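PDB 6RWT: ubiquinol-cytochrome C chaperone from Brucella abortus NCTC 8038, which probably acts, like its mitochondrial homolog Cbp3, as a chaperone for newly synthesized cytochrome b during assembly of respiratory complex III. Local coordinates for residues Pro66-Leu71 / Ala166-Asp171; Gly113-Ala118 / Ala129-Asn134; Ala28-Phe33 / Tyr174-Gln179; Phe37-Thr42 / Glu140-Ala145. One frame throughout, in Å; residues are numbered along the deposited sequence.

From the N terminus, the long helix 2-28 runs into a loop whose first part, 28-33, meets the C-terminal segment 174-179; contact 3 thus closes the widest loop, and the other three contacts lie within it. Segment 37-42 follows and pairs with 140-145 in contact 4, just ahead of helix 145-161. Contact 1 begins later, at the start of helix 66-89, and ends later, at the end of helix 164-168, so contacts 4 and 1 cross. Contact 2 closes the shortest loop, between helices 100-120 and 124-135, inside all the others. In space contact 4 touches both contact 2 and contact 3, whereas contact 1 lies across the chain's centre from contacts 2 and 4.

Contact 1: Pro66-Leu71 / Ala166-Asp171; sequences PALNAL and ALAAGD
Leu68 and Ala168 meet where the start of helix 66-89 packs against the end of helix 164-168, which finishes in a Schellman motif. The contact between these two pieces of an all-helical fold is apolar, and one methyl group does much of the touching. CD2 of Leu68 lies 4.0 Å from CB of Ala168. The same methyl is also 4.0 Å from CG of Leu167, and the two leucine side chains cross at about a right angle. Toward the surface, CB of Ala67 meets CB of Ala168 at 4.2 Å. A single methyl suits both positions, for the backbones are close here: CA of Leu68 and CA of Ala168 are 5.9 Å apart. Farther along the helix Leu71 has CG anti to its backbone N (chi1 -176°), and its CD2 rests 3.6 Å from the carbonyl O of Leu167.

Behind this first shell stands the end of helix 43-61. Arg60 touches Leu68 and Leu167, and Met61 touches Leu71 and Leu167, so the buried leucines have a common backing.

The helix end is fixed by its own backbone. Asp171 N reaches back to Ala166 O at 3.0 Å. Gly170, with a phi of 103°, suits the turn because a CB there would be jammed against the carbonyl O of Ala169, and its N donates to Leu167 O at 3.0 Å, the very oxygen on which Leu71 CD2 rests.

Contact 2: Gly113-Ala118 / Ala129-Asn134; sequences GAYGAA and AALTRN
Tyr115 reaches across from helix 100-120 to Ala130, Leu131 and Asn134 of helix 124-135, and its ring fills the tight side of this contact. The two helices form an antiparallel helical hairpin; their short segments run at 170° with axes 9.6 Å apart. CD2 of Leu131 packs 3.6 Å from CE1 of Tyr115, the two side chains crossing at about a right angle. CB of Ala130 sits at the ring edge, 4.0 Å from Tyr115 CD1, and alanine's lone methyl lets that edge lie against helix 124-135. The same methyl meets Ala114 CB at 3.8 Å, a small pair that allows close approach. Leu52 of helix 43-61 also touches the tyrosine, and Leu148 of helix 145-161 touches Leu131, so this side faces the helical core.

The looser side, toward solvent, begins at the partly exposed Ala114. The exposed Arg133 folds back beside the two methyls. Its chain bends at chi3 (64°), and the guanidinium turns an edge to Ala114, with NH2 3.6 Å from CB, while one face lies over Ala130 CA, offset toward the rim.

At the hydroxyl end of the ring Tyr115 and Asn134 reach toward each other tip to tip. Asn134 ND2 donates to Tyr115 OH at 3.1 Å in a nearly straight bond (162°) that lies in the amide plane. The same nitrogen also donates to Arg111 O, close to a kink where the N atoms of Ala114 and Tyr115 make no bond to the preceding turn. A primary amide, with two N-H groups, can thus serve a phenol and a carbonyl that the kink probably leaves without its helical donor.

Contact 3: Ala28-Phe33 / Tyr174-Gln179; sequences ARQKRF and YMDVDQ
Arg32 and Val177 form a direct hydrogen bond between the loop after helix 2-28 and the C-terminal segment. NH1 of Arg32 donates to the carbonyl O of Val177 at 2.9 Å, moderately bent at 147°; the oxygen lies close to the guanidinium plane. The side chain is extended from CG to NE, which gives it the reach. Arginine suits the place because its several N-H groups can serve several acceptors: NH1 also bonds Val180 O, and NE bonds Gln36 OE1.

A water adds a bridge, accepting from Arg32 N at 3.0 Å and donating to Asp178 OD1 at 2.9 Å. The charged groups of the aspartate and arginine do not touch, although the opposite charges probably still attract weakly.

The partner segment is shaped by an Asx turn leading into the short 3-10 segment 177-179. Asp176 OD1 accepts from Asp178 N at 3.0 Å, met from above the carboxylate plane, while Gln179 N bonds back to Asp176 O. A short acid reaches its own backbone easily here.

Apolar contacts gather round Val177, which is buried between the side chains of the first loop. Its CG2 meets CE1 of Phe33 at 3.7 Å, and its CG1, set between the backbone N and carbonyl carbon (chi1 72°), lies 3.7 Å from CB of Gln30. The same CG1 is 3.8 Å from CB of Arg32; a branched valine can thus face the ring with one methyl and the two aliphatic stems with the other. Tyr151 of helix 145-161 backs this cluster, meeting the Phe33 ring edge to face and touching Val177.

Contact 4: Phe37-Thr42 / Glu140-Ala145; sequences FQVPDT and EFWPHA
The carbonyl O of Phe37 accepts a hydrogen bond from Trp142 NE1 at 2.9 Å. The donor stands nearly along the C=O axis (169°), and the oxygen lies close to the indole plane, though the bond bends to 140° at the hydrogen. Trp142 has CG anti to its backbone N, and the indole edge is turned to the loop. Along that edge CG2 of Val39 rests 4.0 Å from CZ2 of Trp142, so one rim of the ring carries both a polar and an apolar contact. Tryptophan suits the site by offering an N-H within a broad hydrophobic surface, which also packs on Thr132 and Ile135 of helix 124-135.

The segment 140-145 turns here into helix 145-161 through a type I beta turn from Trp142 to Ala145, closed by Ala145 N to Trp142 O at 3.1 Å. Pro143, whose ring restricts phi, fits the second position. The turn folds Ala145 N over one face of the indole, offset toward its rim, and presents His144 to Phe37.

The flat imidazole of that histidine gives Phe37 CA a face to lie on, a CH-pi contact 4.2 Å from the centroid of the His144 ring. The Phe37 ring is nearly parallel to the imidazole (22°) but offset so far that little stacking results. Their nearest side-chain atoms, Phe37 CD1 and His144 CD2, are 3.9 Å apart, and Tyr147 meets the phenylalanine ring from the helix that follows.

Contact 1: Pro66-Leu71 / Ala166-Asp171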
loop_
_atom_site.group_PDB
_atom_site.type_symbol
_atom_site.label_atom_id
_atom_site.label_comp_id
_atom_site.label_asym_id
_atom_site.label_seq_id
_atom_site.Cartn_x
_atom_site.Cartn_y
_atom_site.Cartn_z
ATOM N N PRO A 66 -3.913 -16.212 11.481
ATOM C CA PRO A 66 -2.955 -16.818 10.532
ATOM C C PRO A 66 -3.267 -16.564 9.058
ATOM O O PRO A 66 -2.345 -16.347 8.266
ATOM C CB PRO A 66 -3.055 -18.325 10.826
ATOM C CG PRO A 66 -3.617 -18.419 12.188
ATOM C CD PRO A 66 -4.510 -17.233 12.364
ATOM N N ALA A 67 -4.548 -16.583 8.693
ATOM C CA ALA A 67 -4.945 -16.348 7.299
ATOM C C ALA A 67 -4.634 -14.916 6.842
ATOM O O ALA A 67 -4.164 -14.724 5.717
ATOM C CB ALA A 67 -6.416 -16.665 7.089
ATOM N N LEU A 68 -4.896 -13.919 7.695
ATOM C CA LEU A 68 -4.546 -12.530 7.340
ATOM C C LEU A 68 -3.034 -12.267 7.370
ATOM O O LEU A 68 -2.526 -11.516 6.533
ATOM C CB LEU A 68 -5.286 -11.515 8.224
ATOM C CG LEU A 68 -6.807 -11.469 8.063
ATOM C CD1 LEU A 68 -7.400 -10.397 8.979
ATOM C CD2 LEU A 68 -7.228 -11.224 6.622
ATOM N N ASN A 69 -2.304 -12.878 8.309
ATOM C CA ASN A 69 -0.843 -12.754 8.310
ATOM C C ASN A 69 -0.240 -13.352 7.019
ATOM O O ASN A 69 0.682 -12.773 6.448
ATOM C CB ASN A 69 -0.221 -13.372 9.576
ATOM C CG ASN A 69 -0.481 -12.542 10.834
ATOM O OD1 ASN A 69 -0.658 -11.322 10.780
ATOM N ND2 ASN A 69 -0.495 -13.209 11.982
ATOM N N ALA A 70 -0.780 -14.482 6.548
ATOM C CA ALA A 70 -0.304 -15.112 5.305
ATOM C C ALA A 70 -0.644 -14.273 4.068
ATOM O O ALA A 70 0.185 -14.116 3.173
ATOM C CB ALA A 70 -0.881 -16.514 5.158
ATOM N N LEU A 71 -1.863 -13.737 4.015
ATOM C CA LEU A 71 -2.245 -12.844 2.909
ATOM C C LEU A 71 -1.332 -11.601 2.869
ATOM O O LEU A 71 -0.908 -11.173 1.785
ATOM C CB LEU A 71 -3.725 -12.442 3.004
ATOM C CG LEU A 71 -4.310 -11.577 1.876
ATOM C CD1 LEU A 71 -4.044 -12.182 0.503
ATOM C CD2 LEU A 71 -5.801 -11.348 2.088
ATOM N N ALA A 166 -14.195 -12.004 5.557
ATOM C CA ALA A 166 -14.404 -11.440 4.220
ATOM C C ALA A 166 -13.084 -10.997 3.583
ATOM O O ALA A 166 -12.858 -11.213 2.386
ATOM C CB ALA A 166 -15.376 -10.275 4.272
ATOM N N LEU A 167 -12.210 -10.392 4.386
ATOM C CA LEU A 167 -10.921 -9.912 3.886
ATOM C C LEU A 167 -10.032 -11.079 3.445
ATOM O O LEU A 167 -9.410 -11.027 2.377
ATOM C CB LEU A 167 -10.214 -9.063 4.945
ATOM C CG LEU A 167 -8.947 -8.320 4.529
ATOM C CD1 LEU A 167 -9.139 -7.466 3.279
ATOM C CD2 LEU A 167 -8.481 -7.451 5.689
ATOM N N ALA A 168 -10.004 -12.147 4.239
ATOM C CA ALA A 168 -9.227 -13.350 3.882
ATOM C C ALA A 168 -9.753 -14.060 2.623
ATOM O O ALA A 168 -8.983 -14.724 1.922
ATOM C CB ALA A 168 -9.178 -14.311 5.055
ATOM N N ALA A 169 -11.048 -13.900 2.336
ATOM C CA ALA A 169 -11.660 -14.387 1.092
ATOM C C ALA A 169 -11.416 -13.492 -0.143
ATOM O O ALA A 169 -11.832 -13.847 -1.250
ATOM C CB ALA A 169 -13.159 -14.593 1.304
ATOM N N GLY A 170 -10.757 -12.343 0.049
ATOM C CA GLY A 170 -10.398 -11.432 -1.031
ATOM C C GLY A 170 -11.267 -10.188 -1.178
ATOM O O GLY A 170 -11.065 -9.420 -2.115
ATOM N N ASP A 171 -12.197 -9.956 -0.250
ATOM C CA ASP A 171 -13.145 -8.823 -0.361
ATOM C C ASP A 171 -12.599 -7.511 0.224
ATOM O O ASP A 171 -13.149 -6.956 1.174
ATOM C CB ASP A 171 -14.496 -9.179 0.290
ATOM C CG ASP A 171 -15.209 -10.333 -0.409
ATOM O OD1 ASP A 171 -14.854 -10.694 -1.554
ATOM O OD2 ASP A 171 -16.157 -10.874 0.193
#

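Contact 2: Gly113-Ala118 / Ala129-Asn134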
loop_
_atom_site.group_PDB
_atom_site.type_symbol
_atom_site.label_atom_id
_atom_site.label_comp_id
_atom_site.label_asym_id
_atom_site.label_seq_id
_atom_site.Cartn_x
_atom_site.Cartn_y
_atom_site.Cartn_z
ATOM N N GLY A 113 6.316 3.784 8.246
ATOM C CA GLY A 113 6.098 3.691 9.699
ATOM C C GLY A 113 5.443 4.926 10.304
ATOM O O GLY A 113 4.597 4.807 11.192
ATOM N N ALA A 114 5.821 6.109 9.807
ATOM C CA ALA A 114 5.194 7.368 10.222
ATOM C C ALA A 114 3.691 7.404 9.939
ATOM O O ALA A 114 2.938 7.983 10.718
ATOM C CB ALA A 114 5.881 8.561 9.570
ATOM N N TYR A 115 3.258 6.786 8.836
ATOM C CA TYR A 115 1.824 6.674 8.528
ATOM C C TYR A 115 1.089 5.834 9.585
ATOM O O TYR A 115 -0.001 6.196 10.037
ATOM C CB TYR A 115 1.568 6.050 7.134
ATOM C CG TYR A 115 2.171 6.739 5.914
ATOM C CD1 TYR A 115 2.459 8.107 5.900
ATOM C CD2 TYR A 115 2.400 6.013 4.735
ATOM C CE1 TYR A 115 2.972 8.724 4.767
ATOM C CE2 TYR A 115 2.901 6.625 3.593
ATOM C CZ TYR A 115 3.198 7.971 3.608
ATOM O OH TYR A 115 3.704 8.563 2.464
ATOM N N GLY A 116 1.692 4.708 9.962
ATOM C CA GLY A 116 1.140 3.835 10.999
ATOM C C GLY A 116 1.002 4.512 12.361
ATOM O O GLY A 116 -0.044 4.409 13.003
ATOM N N ALA A 117 2.050 5.204 12.803
ATOM C CA ALA A 117 2.002 5.924 14.088
ATOM C C ALA A 117 0.939 7.028 14.081
ATOM O O ALA A 117 0.194 7.187 15.049
ATOM C CB ALA A 117 3.365 6.509 14.423
ATOM N N ALA A 118 0.871 7.785 12.986
ATOM C CA ALA A 118 -0.121 8.854 12.854
ATOM C C ALA A 118 -1.560 8.310 12.859
ATOM O O ALA A 118 -2.422 8.861 13.541
ATOM C CB ALA A 118 0.142 9.688 11.606
ATOM N N ALA A 129 2.046 15.888 7.619
ATOM C CA ALA A 129 3.494 16.142 7.654
ATOM C C ALA A 129 4.302 14.973 7.064
ATOM O O ALA A 129 5.230 15.202 6.283
ATOM C CB ALA A 129 3.957 16.451 9.079
ATOM N N ALA A 130 3.940 13.736 7.428
ATOM C CA ALA A 130 4.585 12.529 6.882
ATOM C C ALA A 130 4.358 12.385 5.366
ATOM O O ALA A 130 5.291 12.082 4.609
ATOM C CB ALA A 130 4.083 11.285 7.608
ATOM N N LEU A 131 3.126 12.618 4.926
ATOM C CA LEU A 131 2.813 12.601 3.490
ATOM C C LEU A 131 3.617 13.658 2.704
ATOM O O LEU A 131 4.118 13.364 1.615
ATOM C CB LEU A 131 1.309 12.777 3.256
ATOM C CG LEU A 131 0.401 11.614 3.686
ATOM C CD1 LEU A 131 -1.056 12.039 3.738
ATOM C CD2 LEU A 131 0.551 10.412 2.756
ATOM N N THR A 132 3.731 14.873 3.257
ATOM C CA THR A 132 4.504 15.954 2.627
ATOM C C THR A 132 5.983 15.571 2.538
ATOM O O THR A 132 6.589 15.704 1.478
ATOM C CB THR A 132 4.338 17.304 3.390
ATOM O OG1 THR A 132 2.948 17.649 3.482
ATOM C CG2 THR A 132 5.070 18.446 2.688
ATOM N N ARG A 133 6.538 15.092 3.655
ATOM C CA ARG A 133 7.935 14.632 3.742
ATOM C C ARG A 133 8.247 13.575 2.675
ATOM O O ARG A 133 9.253 13.668 1.973
ATOM C CB ARG A 133 8.204 14.053 5.139
ATOM C CG ARG A 133 9.665 13.863 5.508
ATOM C CD ARG A 133 9.870 13.863 7.027
ATOM N NE ARG A 133 9.191 12.733 7.686
ATOM C CZ ARG A 133 8.218 12.800 8.607
ATOM N NH1 ARG A 133 7.732 13.957 9.061
ATOM N NH2 ARG A 133 7.715 11.666 9.095
ATOM N N ASN A 134 7.367 12.587 2.553
ATOM C CA ASN A 134 7.586 11.456 1.638
ATOM C C ASN A 134 7.301 11.775 0.167
ATOM O O ASN A 134 8.024 11.289 -0.712
ATOM C CB ASN A 134 6.752 10.230 2.069
ATOM C CG ASN A 134 7.295 9.539 3.321
ATOM O OD1 ASN A 134 8.385 9.850 3.822
ATOM N ND2 ASN A 134 6.517 8.599 3.847
#

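Contact 3: Ala28-Phe33 / Tyr174-Gln179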
loop_
_atom_site.group_PDB
_atom_site.type_symbol
_atom_site.label_atom_id
_atom_site.label_comp_id
_atom_site.label_asym_id
_atom_site.label_seq_id
_atom_site.Cartn_x
_atom_site.Cartn_y
_atom_site.Cartn_z
ATOM N N ALA A 28 -4.287 2.820 -6.226
ATOM C CA ALA A 28 -3.104 3.687 -6.354
ATOM C C ALA A 28 -3.044 4.505 -7.657
ATOM O O ALA A 28 -2.343 5.522 -7.709
ATOM C CB ALA A 28 -1.835 2.850 -6.211
ATOM N N ARG A 29 -3.764 4.060 -8.697
ATOM C CA ARG A 29 -3.809 4.730 -10.007
ATOM C C ARG A 29 -4.937 5.763 -10.182
ATOM O O ARG A 29 -5.065 6.341 -11.269
ATOM C CB ARG A 29 -3.897 3.678 -11.129
ATOM C CG ARG A 29 -2.622 2.877 -11.315
ATOM C CD ARG A 29 -2.786 1.763 -12.339
ATOM N NE ARG A 29 -1.524 1.074 -12.608
ATOM C CZ ARG A 29 -1.390 -0.061 -13.301
ATOM N NH1 ARG A 29 -2.445 -0.694 -13.816
ATOM N NH2 ARG A 29 -0.176 -0.580 -13.473
ATOM N N GLN A 30 -5.753 6.005 -9.145
ATOM C CA GLN A 30 -6.876 6.976 -9.246
ATOM C C GLN A 30 -6.367 8.354 -9.700
ATOM O O GLN A 30 -5.382 8.864 -9.161
ATOM C CB GLN A 30 -7.644 7.077 -7.914
ATOM C CG GLN A 30 -8.435 5.813 -7.559
ATOM C CD GLN A 30 -9.020 5.857 -6.166
ATOM O OE1 GLN A 30 -8.360 5.506 -5.177
ATOM N NE2 GLN A 30 -10.266 6.282 -6.075
ATOM N N LYS A 31 -7.038 8.931 -10.700
ATOM C CA LYS A 31 -6.529 10.118 -11.416
ATOM C C LYS A 31 -6.396 11.375 -10.554
ATOM O O LYS A 31 -5.464 12.165 -10.756
ATOM C CB LYS A 31 -7.394 10.425 -12.651
ATOM C CG LYS A 31 -7.359 9.352 -13.729
ATOM C CD LYS A 31 -6.035 9.306 -14.477
ATOM C CE LYS A 31 -6.045 8.241 -15.566
ATOM N NZ LYS A 31 -7.038 8.530 -16.640
ATOM N N ARG A 32 -7.296 11.545 -9.583
ATOM C CA ARG A 32 -7.310 12.746 -8.735
ATOM C C ARG A 32 -5.989 12.988 -7.990
ATOM O O ARG A 32 -5.614 14.138 -7.773
ATOM C CB ARG A 32 -8.478 12.710 -7.734
ATOM C CG ARG A 32 -8.785 14.062 -7.102
ATOM C CD ARG A 32 -9.982 14.019 -6.162
ATOM N NE ARG A 32 -10.358 15.363 -5.704
ATOM C CZ ARG A 32 -11.270 15.628 -4.768
ATOM N NH1 ARG A 32 -11.922 14.644 -4.145
ATOM N NH2 ARG A 32 -11.532 16.896 -4.445
ATOM N N PHE A 33 -5.274 11.922 -7.614
ATOM C CA PHE A 33 -3.983 12.098 -6.932
ATOM C C PHE A 33 -3.025 12.947 -7.780
ATOM O O PHE A 33 -2.340 13.818 -7.261
ATOM C CB PHE A 33 -3.271 10.764 -6.637
ATOM C CG PHE A 33 -4.053 9.789 -5.784
ATOM C CD1 PHE A 33 -4.688 10.187 -4.606
ATOM C CD2 PHE A 33 -4.095 8.439 -6.137
ATOM C CE1 PHE A 33 -5.385 9.266 -3.831
ATOM C CE2 PHE A 33 -4.785 7.522 -5.363
ATOM C CZ PHE A 33 -5.436 7.938 -4.206
ATOM N N TYR A 174 -11.118 0.070 -1.095
ATOM C CA TYR A 174 -10.667 1.395 -0.679
ATOM C C TYR A 174 -11.769 2.405 -1.000
ATOM O O TYR A 174 -12.713 2.112 -1.752
ATOM C CB TYR A 174 -9.375 1.781 -1.420
ATOM C CG TYR A 174 -8.179 0.928 -1.019
ATOM C CD1 TYR A 174 -8.012 -0.368 -1.521
ATOM C CD2 TYR A 174 -7.229 1.397 -0.106
ATOM C CE1 TYR A 174 -6.925 -1.151 -1.138
ATOM C CE2 TYR A 174 -6.147 0.620 0.276
ATOM C CZ TYR A 174 -5.993 -0.665 -0.232
ATOM O OH TYR A 174 -4.913 -1.461 0.147
ATOM N N MET A 175 -11.638 3.598 -0.436
ATOM C CA MET A 175 -12.587 4.675 -0.720
ATOM C C MET A 175 -12.385 5.209 -2.148
ATOM O O MET A 175 -11.290 5.100 -2.705
ATOM C CB MET A 175 -12.434 5.803 0.304
ATOM C CG MET A 175 -12.664 5.398 1.762
ATOM S SD MET A 175 -14.296 4.722 2.161
ATOM C CE MET A 175 -15.325 6.151 1.835
ATOM N N ASP A 176 -13.452 5.732 -2.752
ATOM C CA ASP A 176 -13.376 6.471 -4.024
ATOM C C ASP A 176 -12.876 7.884 -3.705
ATOM O O ASP A 176 -13.609 8.701 -3.145
ATOM C CB ASP A 176 -14.766 6.512 -4.706
ATOM C CG ASP A 176 -14.798 7.313 -6.032
ATOM O OD1 ASP A 176 -13.783 7.909 -6.459
ATOM O OD2 ASP A 176 -15.888 7.360 -6.654
ATOM N N VAL A 177 -11.632 8.177 -4.083
ATOM C CA VAL A 177 -11.025 9.485 -3.812
ATOM C C VAL A 177 -11.835 10.681 -4.358
ATOM O O VAL A 177 -11.772 11.764 -3.786
ATOM C CB VAL A 177 -9.534 9.529 -4.271
ATOM C CG1 VAL A 177 -9.416 9.574 -5.787
ATOM C CG2 VAL A 177 -8.803 10.708 -3.631
ATOM N N ASP A 178 -12.609 10.480 -5.429
ATOM C CA ASP A 178 -13.460 11.553 -5.998
ATOM C C ASP A 178 -14.602 12.020 -5.080
ATOM O O ASP A 178 -15.136 13.117 -5.270
ATOM C CB ASP A 178 -14.052 11.114 -7.344
ATOM C CG ASP A 178 -12.999 10.921 -8.422
ATOM O OD1 ASP A 178 -12.016 11.685 -8.451
ATOM O OD2 ASP A 178 -13.164 10.005 -9.258
ATOM N N GLN A 179 -14.986 11.173 -4.122
ATOM C CA GLN A 179 -16.003 11.508 -3.124
ATOM C C GLN A 179 -15.445 12.178 -1.857
ATOM O O GLN A 179 -16.221 12.526 -0.967
ATOM C CB GLN A 179 -16.794 10.249 -2.745
ATOM C CG GLN A 179 -17.470 9.566 -3.932
ATOM C CD GLN A 179 -18.201 8.288 -3.554
ATOM O OE1 GLN A 179 -17.740 7.511 -2.712
ATOM N NE2 GLN A 179 -19.346 8.058 -4.182
HETATM O O HOH W 1 -9.844 10.029 -9.424
#

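Contact 4: Phe37-Thr42 / Glu140-Ala145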
loop_
_atom_site.group_PDB
_atom_site.type_symbol
_atom_site.label_atom_id
_atom_site.label_comp_id
_atom_site.label_asym_id
_atom_site.label_seq_id
_atom_site.Cartn_x
_atom_site.Cartn_y
_atom_site.Cartn_z
ATOM N N PHE A 37 -4.480 16.857 -6.763
ATOM C CA PHE A 37 -3.629 16.827 -5.558
ATOM C C PHE A 37 -2.140 17.093 -5.828
ATOM O O PHE A 37 -1.378 17.294 -4.880
ATOM C CB PHE A 37 -3.773 15.501 -4.785
ATOM C CG PHE A 37 -5.132 15.250 -4.162
ATOM C CD1 PHE A 37 -6.211 16.136 -4.290
ATOM C CD2 PHE A 37 -5.335 14.063 -3.449
ATOM C CE1 PHE A 37 -7.441 15.846 -3.708
ATOM C CE2 PHE A 37 -6.562 13.775 -2.870
ATOM C CZ PHE A 37 -7.615 14.671 -2.996
ATOM N N GLN A 38 -1.724 17.064 -7.100
ATOM C CA GLN A 38 -0.336 17.350 -7.499
ATOM C C GLN A 38 0.696 16.340 -6.958
ATOM O O GLN A 38 1.864 16.690 -6.730
ATOM C CB GLN A 38 0.064 18.802 -7.151
ATOM C CG GLN A 38 -0.851 19.864 -7.755
ATOM C CD GLN A 38 -0.855 19.872 -9.276
ATOM O OE1 GLN A 38 -1.910 19.998 -9.899
ATOM N NE2 GLN A 38 0.323 19.744 -9.886
ATOM N N VAL A 39 0.274 15.084 -6.785
ATOM C CA VAL A 39 1.241 13.980 -6.638
ATOM C C VAL A 39 1.971 13.857 -7.991
ATOM O O VAL A 39 1.321 13.822 -9.034
ATOM C CB VAL A 39 0.580 12.636 -6.239
ATOM C CG1 VAL A 39 1.621 11.518 -6.208
ATOM C CG2 VAL A 39 -0.101 12.748 -4.880
ATOM N N PRO A 40 3.315 13.813 -7.986
ATOM C CA PRO A 40 4.019 13.759 -9.277
ATOM C C PRO A 40 3.701 12.481 -10.075
ATOM O O PRO A 40 3.716 11.391 -9.506
ATOM C CB PRO A 40 5.500 13.801 -8.872
ATOM C CG PRO A 40 5.514 14.358 -7.484
ATOM C CD PRO A 40 4.260 13.860 -6.854
ATOM N N ASP A 41 3.406 12.614 -11.374
ATOM C CA ASP A 41 3.153 11.452 -12.238
ATOM C C ASP A 41 4.498 11.025 -12.835
ATOM O O ASP A 41 4.765 11.223 -14.024
ATOM C CB ASP A 41 2.109 11.786 -13.316
ATOM C CG ASP A 41 1.608 10.554 -14.074
ATOM O OD1 ASP A 41 2.109 9.427 -13.842
ATOM O OD2 ASP A 41 0.691 10.719 -14.913
ATOM N N THR A 42 5.322 10.434 -11.965
ATOM C CA THR A 42 6.714 10.080 -12.246
ATOM C C THR A 42 6.972 8.695 -11.676
ATOM O O THR A 42 6.166 8.197 -10.875
ATOM C CB THR A 42 7.685 11.091 -11.602
ATOM O OG1 THR A 42 7.586 10.989 -10.175
ATOM C CG2 THR A 42 7.357 12.536 -12.058
ATOM N N GLU A 140 7.599 23.384 1.358
ATOM C CA GLU A 140 7.470 23.512 2.819
ATOM C C GLU A 140 5.999 23.448 3.252
ATOM O O GLU A 140 5.704 23.002 4.358
ATOM C CB GLU A 140 8.144 24.783 3.354
ATOM C CG GLU A 140 8.522 24.676 4.831
ATOM C CD GLU A 140 9.219 25.913 5.379
ATOM O OE1 GLU A 140 10.107 26.466 4.694
ATOM O OE2 GLU A 140 8.888 26.324 6.513
ATOM N N PHE A 141 5.092 23.897 2.382
ATOM C CA PHE A 141 3.653 23.671 2.551
ATOM C C PHE A 141 3.039 23.085 1.274
ATOM O O PHE A 141 3.151 23.684 0.203
ATOM C CB PHE A 141 2.935 24.969 2.925
ATOM C CG PHE A 141 1.450 24.805 3.099
ATOM C CD1 PHE A 141 0.942 24.085 4.177
ATOM C CD2 PHE A 141 0.558 25.349 2.178
ATOM C CE1 PHE A 141 -0.426 23.912 4.338
ATOM C CE2 PHE A 141 -0.813 25.181 2.335
ATOM C CZ PHE A 141 -1.305 24.464 3.419
ATOM N N TRP A 142 2.390 21.924 1.403
ATOM C CA TRP A 142 1.684 21.265 0.294
ATOM C C TRP A 142 0.179 21.452 0.503
ATOM O O TRP A 142 -0.386 20.813 1.392
ATOM C CB TRP A 142 2.050 19.774 0.261
ATOM C CG TRP A 142 1.389 18.944 -0.832
ATOM C CD1 TRP A 142 0.818 19.395 -1.986
ATOM C CD2 TRP A 142 1.297 17.510 -0.876
ATOM N NE1 TRP A 142 0.347 18.335 -2.735
ATOM C CE2 TRP A 142 0.631 17.168 -2.073
ATOM C CE3 TRP A 142 1.704 16.480 -0.009
ATOM C CZ2 TRP A 142 0.363 15.838 -2.432
ATOM C CZ3 TRP A 142 1.441 15.162 -0.365
ATOM C CH2 TRP A 142 0.776 14.853 -1.569
ATOM N N PRO A 143 -0.476 22.326 -0.303
ATOM C CA PRO A 143 -1.907 22.627 -0.110
ATOM C C PRO A 143 -2.857 21.427 -0.036
ATOM O O PRO A 143 -3.853 21.495 0.685
ATOM C CB PRO A 143 -2.252 23.496 -1.327
ATOM C CG PRO A 143 -0.971 24.164 -1.680
ATOM C CD PRO A 143 0.119 23.189 -1.344
ATOM N N HIS A 144 -2.548 20.346 -0.759
ATOM C CA HIS A 144 -3.424 19.164 -0.807
ATOM C C HIS A 144 -3.043 18.009 0.140
ATOM O O HIS A 144 -3.690 16.959 0.109
ATOM C CB HIS A 144 -3.542 18.679 -2.260
ATOM C CG HIS A 144 -4.211 19.670 -3.162
ATOM N ND1 HIS A 144 -3.506 20.583 -3.916
ATOM C CD2 HIS A 144 -5.521 19.901 -3.417
ATOM C CE1 HIS A 144 -4.354 21.332 -4.602
ATOM N NE2 HIS A 144 -5.583 20.939 -4.316
ATOM N N ALA A 145 -2.029 18.196 0.988
ATOM C CA ALA A 145 -1.633 17.163 1.967
ATOM C C ALA A 145 -2.753 16.765 2.934
ATOM O O ALA A 145 -2.916 15.588 3.228
ATOM C CB ALA A 145 -0.397 17.596 2.749
#